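Local coordinates for protein epoxyqueuosine reductase (Streptococcus thermophilus, PDB 5D6S) that belongs to the epoxyqueuosine reductase (QueG) family and carries a cobalamin and two iron-sulfur clusters in a single chain, at residues A[117-129]-A[306-318]. Sequence-based numbering, arbitrary orientation.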
loop_
_atom_site.group_PDB
_atom_site.type_symbol
_atom_site.label_atom_id
_atom_site.label_comp_id
_atom_site.label_asym_id
_atom_site.label_seq_id
_atom_site.Cartn_x
_atom_site.Cartn_y
_atom_site.Cartn_z
ATOM N N GLY A 117 -2.315 -3.544 -16.402
ATOM C CA GLY A 117 -2.650 -3.883 -15.031
ATOM C C GLY A 117 -3.030 -2.622 -14.292
ATOM O O GLY A 117 -2.863 -1.516 -14.807
ATOM N N LYS A 118 -3.582 -2.787 -13.099
ATOM C CA LYS A 118 -3.903 -1.667 -12.219
ATOM C C LYS A 118 -2.917 -1.639 -11.064
ATOM O O LYS A 118 -2.320 -2.634 -10.704
ATOM C CB LYS A 118 -5.318 -1.776 -11.639
ATOM C CG LYS A 118 -6.467 -1.947 -12.625
ATOM C CD LYS A 118 -7.731 -2.421 -11.890
ATOM C CE LYS A 118 -8.821 -2.921 -12.829
ATOM N NZ LYS A 118 -9.311 -1.853 -13.742
ATOM N N ILE A 119 -2.816 -0.494 -10.435
ATOM C CA ILE A 119 -1.876 -0.277 -9.363
ATOM C C ILE A 119 -2.507 0.771 -8.428
ATOM O O ILE A 119 -2.904 1.824 -8.872
ATOM C CB ILE A 119 -0.508 0.164 -9.912
ATOM C CG1 ILE A 119 0.242 0.836 -8.727
ATOM C CG2 ILE A 119 -0.752 0.992 -11.173
ATOM C CD1 ILE A 119 0.661 2.293 -8.776
ATOM N N THR A 120 -2.634 0.439 -7.139
ATOM C CA THR A 120 -3.436 1.220 -6.161
ATOM C C THR A 120 -3.306 2.738 -6.263
ATOM O O THR A 120 -2.208 3.255 -6.466
ATOM C CB THR A 120 -3.118 0.838 -4.696
ATOM O OG1 THR A 120 -3.836 1.708 -3.817
ATOM C CG2 THR A 120 -1.659 0.982 -4.388
ATOM N N PRO A 121 -4.430 3.460 -6.127
ATOM C CA PRO A 121 -4.385 4.931 -6.178
ATOM C C PRO A 121 -3.524 5.527 -5.071
ATOM O O PRO A 121 -3.053 6.655 -5.216
ATOM C CB PRO A 121 -5.846 5.362 -6.000
ATOM C CG PRO A 121 -6.681 4.125 -5.882
ATOM C CD PRO A 121 -5.777 2.934 -5.801
ATOM N N ASN A 122 -3.331 4.760 -3.981
ATOM C CA ASN A 122 -2.380 5.100 -2.908
ATOM C C ASN A 122 -0.966 5.374 -3.418
ATOM O O ASN A 122 -0.137 5.956 -2.711
ATOM C CB ASN A 122 -2.332 3.965 -1.869
ATOM C CG ASN A 122 -1.685 4.388 -0.549
ATOM O OD1 ASN A 122 -2.036 5.410 0.034
ATOM N ND2 ASN A 122 -0.742 3.600 -0.067
ATOM N N SER A 123 -0.684 4.900 -4.633
ATOM C CA SER A 123 0.616 5.047 -5.240
ATOM C C SER A 123 0.546 5.746 -6.596
ATOM O O SER A 123 1.437 5.543 -7.429
ATOM C CB SER A 123 1.270 3.679 -5.397
ATOM O OG SER A 123 2.627 3.805 -5.778
ATOM N N TRP A 124 -0.492 6.565 -6.830
ATOM C CA TRP A 124 -0.537 7.396 -8.057
ATOM C C TRP A 124 0.189 8.668 -7.795
ATOM O O TRP A 124 0.121 9.209 -6.709
ATOM C CB TRP A 124 -1.943 7.710 -8.513
ATOM C CG TRP A 124 -2.746 6.525 -8.938
ATOM C CD1 TRP A 124 -2.282 5.272 -9.215
ATOM C CD2 TRP A 124 -4.160 6.492 -9.165
ATOM N NE1 TRP A 124 -3.322 4.447 -9.574
ATOM C CE2 TRP A 124 -4.491 5.166 -9.542
ATOM C CE3 TRP A 124 -5.180 7.441 -9.062
ATOM C CZ2 TRP A 124 -5.806 4.768 -9.821
ATOM C CZ3 TRP A 124 -6.490 7.043 -9.330
ATOM C CH2 TRP A 124 -6.786 5.719 -9.718
ATOM N N GLY A 125 0.954 9.125 -8.774
ATOM C CA GLY A 125 1.715 10.361 -8.625
ATOM C C GLY A 125 2.762 10.278 -7.549
ATOM O O GLY A 125 3.030 9.198 -7.017
ATOM N N LEU A 126 3.318 11.428 -7.183
ATOM C CA LEU A 126 4.474 11.495 -6.295
ATOM C C LEU A 126 4.326 10.819 -4.939
ATOM O O LEU A 126 3.318 10.961 -4.278
ATOM C CB LEU A 126 4.903 12.929 -6.050
ATOM C CG LEU A 126 6.422 13.006 -6.138
ATOM C CD1 LEU A 126 6.796 12.800 -7.589
ATOM C CD2 LEU A 126 6.952 14.340 -5.660
ATOM N N ASP A 127 5.364 10.078 -4.560
ATOM C CA ASP A 127 5.387 9.272 -3.359
ATOM C C ASP A 127 4.891 10.116 -2.215
ATOM O O ASP A 127 5.498 11.142 -1.891
ATOM C CB ASP A 127 6.817 8.822 -3.083
ATOM C CG ASP A 127 6.950 7.986 -1.817
ATOM O OD1 ASP A 127 5.937 7.678 -1.175
ATOM O OD2 ASP A 127 8.093 7.656 -1.439
ATOM N N TYR A 128 3.778 9.697 -1.611
ATOM C CA TYR A 128 3.204 10.440 -0.483
ATOM C C TYR A 128 4.243 10.773 0.592
ATOM O O TYR A 128 4.236 11.859 1.144
ATOM C CB TYR A 128 1.966 9.724 0.110
ATOM C CG TYR A 128 2.176 8.469 0.937
ATOM C CD1 TYR A 128 2.495 8.547 2.287
ATOM C CD2 TYR A 128 2.019 7.206 0.384
ATOM C CE1 TYR A 128 2.648 7.406 3.064
ATOM C CE2 TYR A 128 2.198 6.064 1.150
ATOM C CZ TYR A 128 2.509 6.177 2.500
ATOM O OH TYR A 128 2.698 5.051 3.277
ATOM N N HIS A 129 5.135 9.840 0.885
ATOM C CA HIS A 129 6.189 10.091 1.875
ATOM C C HIS A 129 6.875 11.403 1.597
ATOM O O HIS A 129 7.140 12.152 2.510
ATOM C CB HIS A 129 7.264 8.979 1.899
ATOM C CG HIS A 129 6.736 7.625 2.274
ATOM N ND1 HIS A 129 6.099 6.797 1.371
ATOM C CD2 HIS A 129 6.760 6.950 3.445
ATOM C CE1 HIS A 129 5.750 5.673 1.971
ATOM N NE2 HIS A 129 6.143 5.739 3.229
ATOM N N GLU A 306 13.984 5.718 -13.878
ATOM C CA GLU A 306 13.606 6.908 -14.621
ATOM C C GLU A 306 12.097 7.063 -14.707
ATOM O O GLU A 306 11.604 8.167 -14.689
ATOM C CB GLU A 306 14.242 6.902 -16.029
ATOM C CG GLU A 306 15.754 7.195 -16.018
ATOM C CD GLU A 306 16.520 6.673 -17.244
ATOM O OE1 GLU A 306 15.897 6.324 -18.264
ATOM O OE2 GLU A 306 17.770 6.628 -17.180
ATOM N N THR A 307 11.358 5.970 -14.845
ATOM C CA THR A 307 9.935 6.046 -15.207
ATOM C C THR A 307 8.964 5.873 -14.036
ATOM O O THR A 307 7.848 6.381 -14.094
ATOM C CB THR A 307 9.568 4.970 -16.264
ATOM O OG1 THR A 307 10.231 3.747 -15.948
ATOM C CG2 THR A 307 9.979 5.400 -17.657
ATOM N N PHE A 308 9.377 5.109 -13.035
ATOM C CA PHE A 308 8.521 4.691 -11.943
ATOM C C PHE A 308 9.104 5.032 -10.594
ATOM O O PHE A 308 8.441 4.857 -9.555
ATOM C CB PHE A 308 8.304 3.173 -11.988
ATOM C CG PHE A 308 7.194 2.739 -12.908
ATOM C CD1 PHE A 308 7.438 2.475 -14.240
ATOM C CD2 PHE A 308 5.899 2.623 -12.433
ATOM C CE1 PHE A 308 6.417 2.102 -15.099
ATOM C CE2 PHE A 308 4.882 2.223 -13.270
ATOM C CZ PHE A 308 5.135 1.969 -14.616
ATOM N N GLY A 309 10.323 5.562 -10.593
ATOM C CA GLY A 309 11.091 5.747 -9.360
ATOM C C GLY A 309 10.512 6.734 -8.361
ATOM O O GLY A 309 10.911 6.755 -7.205
ATOM N N MET A 310 9.579 7.553 -8.822
ATOM C CA MET A 310 8.993 8.628 -8.033
ATOM C C MET A 310 7.781 8.171 -7.238
ATOM O O MET A 310 7.338 8.893 -6.361
ATOM C CB MET A 310 8.516 9.735 -8.972
ATOM C CG MET A 310 7.223 9.352 -9.699
ATOM S SD MET A 310 7.208 9.547 -11.483
ATOM C CE MET A 310 8.598 8.541 -12.000
ATOM N N ILE A 311 7.199 7.028 -7.590
ATOM C CA ILE A 311 5.972 6.584 -6.905
ATOM C C ILE A 311 6.297 5.775 -5.642
ATOM O O ILE A 311 7.376 5.195 -5.497
ATOM C CB ILE A 311 4.987 5.792 -7.826
ATOM C CG1 ILE A 311 5.510 4.391 -8.164
ATOM C CG2 ILE A 311 4.696 6.556 -9.112
ATOM C CD1 ILE A 311 4.461 3.482 -8.769
ATOM N N ALA A 312 5.333 5.722 -4.742
ATOM C CA ALA A 312 5.491 4.997 -3.486
ATOM C C ALA A 312 5.844 3.538 -3.744
ATOM O O ALA A 312 6.713 2.970 -3.068
ATOM C CB ALA A 312 4.223 5.091 -2.665
ATOM N N GLY A 313 5.151 2.934 -4.708
ATOM C CA GLY A 313 5.286 1.514 -4.995
ATOM C C GLY A 313 6.636 1.082 -5.509
ATOM O O GLY A 313 6.851 -0.115 -5.726
ATOM N N SER A 314 7.537 2.043 -5.743
ATOM C CA SER A 314 8.861 1.731 -6.271
ATOM C C SER A 314 9.871 1.452 -5.185
ATOM O O SER A 314 11.054 1.256 -5.464
ATOM C CB SER A 314 9.357 2.868 -7.166
ATOM O OG SER A 314 9.763 4.024 -6.443
ATOM N N TRP A 315 9.428 1.409 -3.937
ATOM C CA TRP A 315 10.363 1.386 -2.788
ATOM C C TRP A 315 11.192 0.100 -2.615
ATOM O O TRP A 315 12.158 0.080 -1.838
ATOM C CB TRP A 315 9.620 1.694 -1.473
ATOM C CG TRP A 315 8.732 0.596 -0.955
ATOM C CD1 TRP A 315 7.476 0.307 -1.368
ATOM C CD2 TRP A 315 9.044 -0.339 0.083
ATOM N NE1 TRP A 315 6.975 -0.769 -0.657
ATOM C CE2 TRP A 315 7.927 -1.189 0.227
ATOM C CE3 TRP A 315 10.168 -0.550 0.893
ATOM C CZ2 TRP A 315 7.891 -2.215 1.148
ATOM C CZ3 TRP A 315 10.135 -1.572 1.808
ATOM C CH2 TRP A 315 9.002 -2.404 1.928
ATOM N N ARG A 316 10.801 -0.970 -3.291
ATOM C CA ARG A 316 11.610 -2.192 -3.282
ATOM C C ARG A 316 12.213 -2.534 -4.626
ATOM O O ARG A 316 12.735 -3.623 -4.792
ATOM C CB ARG A 316 10.771 -3.378 -2.823
ATOM C CG ARG A 316 9.903 -3.066 -1.635
ATOM C CD ARG A 316 9.469 -4.353 -0.972
ATOM N NE ARG A 316 10.372 -4.753 0.092
ATOM C CZ ARG A 316 10.157 -5.785 0.889
ATOM N NH1 ARG A 316 11.012 -6.029 1.855
ATOM N NH2 ARG A 316 9.104 -6.586 0.726
ATOM N N GLY A 317 12.070 -1.651 -5.607
ATOM C CA GLY A 317 12.560 -1.922 -6.952
ATOM C C GLY A 317 11.582 -2.681 -7.835
ATOM O O GLY A 317 10.451 -2.984 -7.450
ATOM N N LYS A 318 12.045 -2.990 -9.034
ATOM C CA LYS A 318 11.194 -3.478 -10.089
ATOM C C LYS A 318 10.738 -4.940 -9.894
ATOM O O LYS A 318 9.677 -5.347 -10.416
ATOM C CB LYS A 318 11.910 -3.317 -11.428
ATOM C CG LYS A 318 13.069 -4.281 -11.654
ATOM C CD LYS A 318 13.612 -4.089 -13.062
ATOM C CE LYS A 318 14.882 -4.850 -13.293
ATOM N NZ LYS A 318 14.703 -6.313 -13.089
#
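Ser123 and Asp127 take hold of residues 310-313 at two points. Ser123 turns its hydroxyl into the second segment, OG lying opposite the backbone N about the first side-chain bond (chi1 -170°), and there OG accepts the backbone N-H of Gly313 at 2.9 Å from N. The same OG lies against the side chains of the two preceding residues, 3.5 Å from Ile311 CD1 and 3.7 Å from Ala312 CB. The second point is a backbone bond, Asp127 N to Met310 O at 2.9 Å.

Ala312 CB fits between Ser123 OG and the carboxylate of Asp127, packing 3.4 Å from Asp127 OD1, and also approaches the ring of Tyr128 obliquely. That carboxylate oxygen is gripped twice by His129: the backbone N-H of His129 comes from above the carboxylate plane, an N-cap bond at the start of helix 128-144, whereas His129 ND1, 2.7 Å from Asp127 OD1, meets the syn lone pair of that oxygen, which lies in the plane of the imidazole ring. Both bonds fix the rotation of the carboxylate beside Ala312.

Ile311 lays its CB and CD1 along Ser123 and its CG2 near Gly125 O, while its CD1 meets Ile119 CD1 tip to tip at 4.0 Å. Towards the more exposed end, Leu126 and Met310 cross at about a right angle, with Leu126 CD1 3.8 Å from Met310 CB.

The contact thus joins the loop leading into helix 128-144 to the connection between helices 301-308 and 318-331. Met310 and Phe308 also touch Leu288 of helix 286-289, and Tyr128 stacks on Tyr191 of strand 190-197; Thr120, Asn122 and Tyr128 belong to the cobalamin pocket, so this buried junction borders the cobalamin site beside the four-stranded antiparallel sheet.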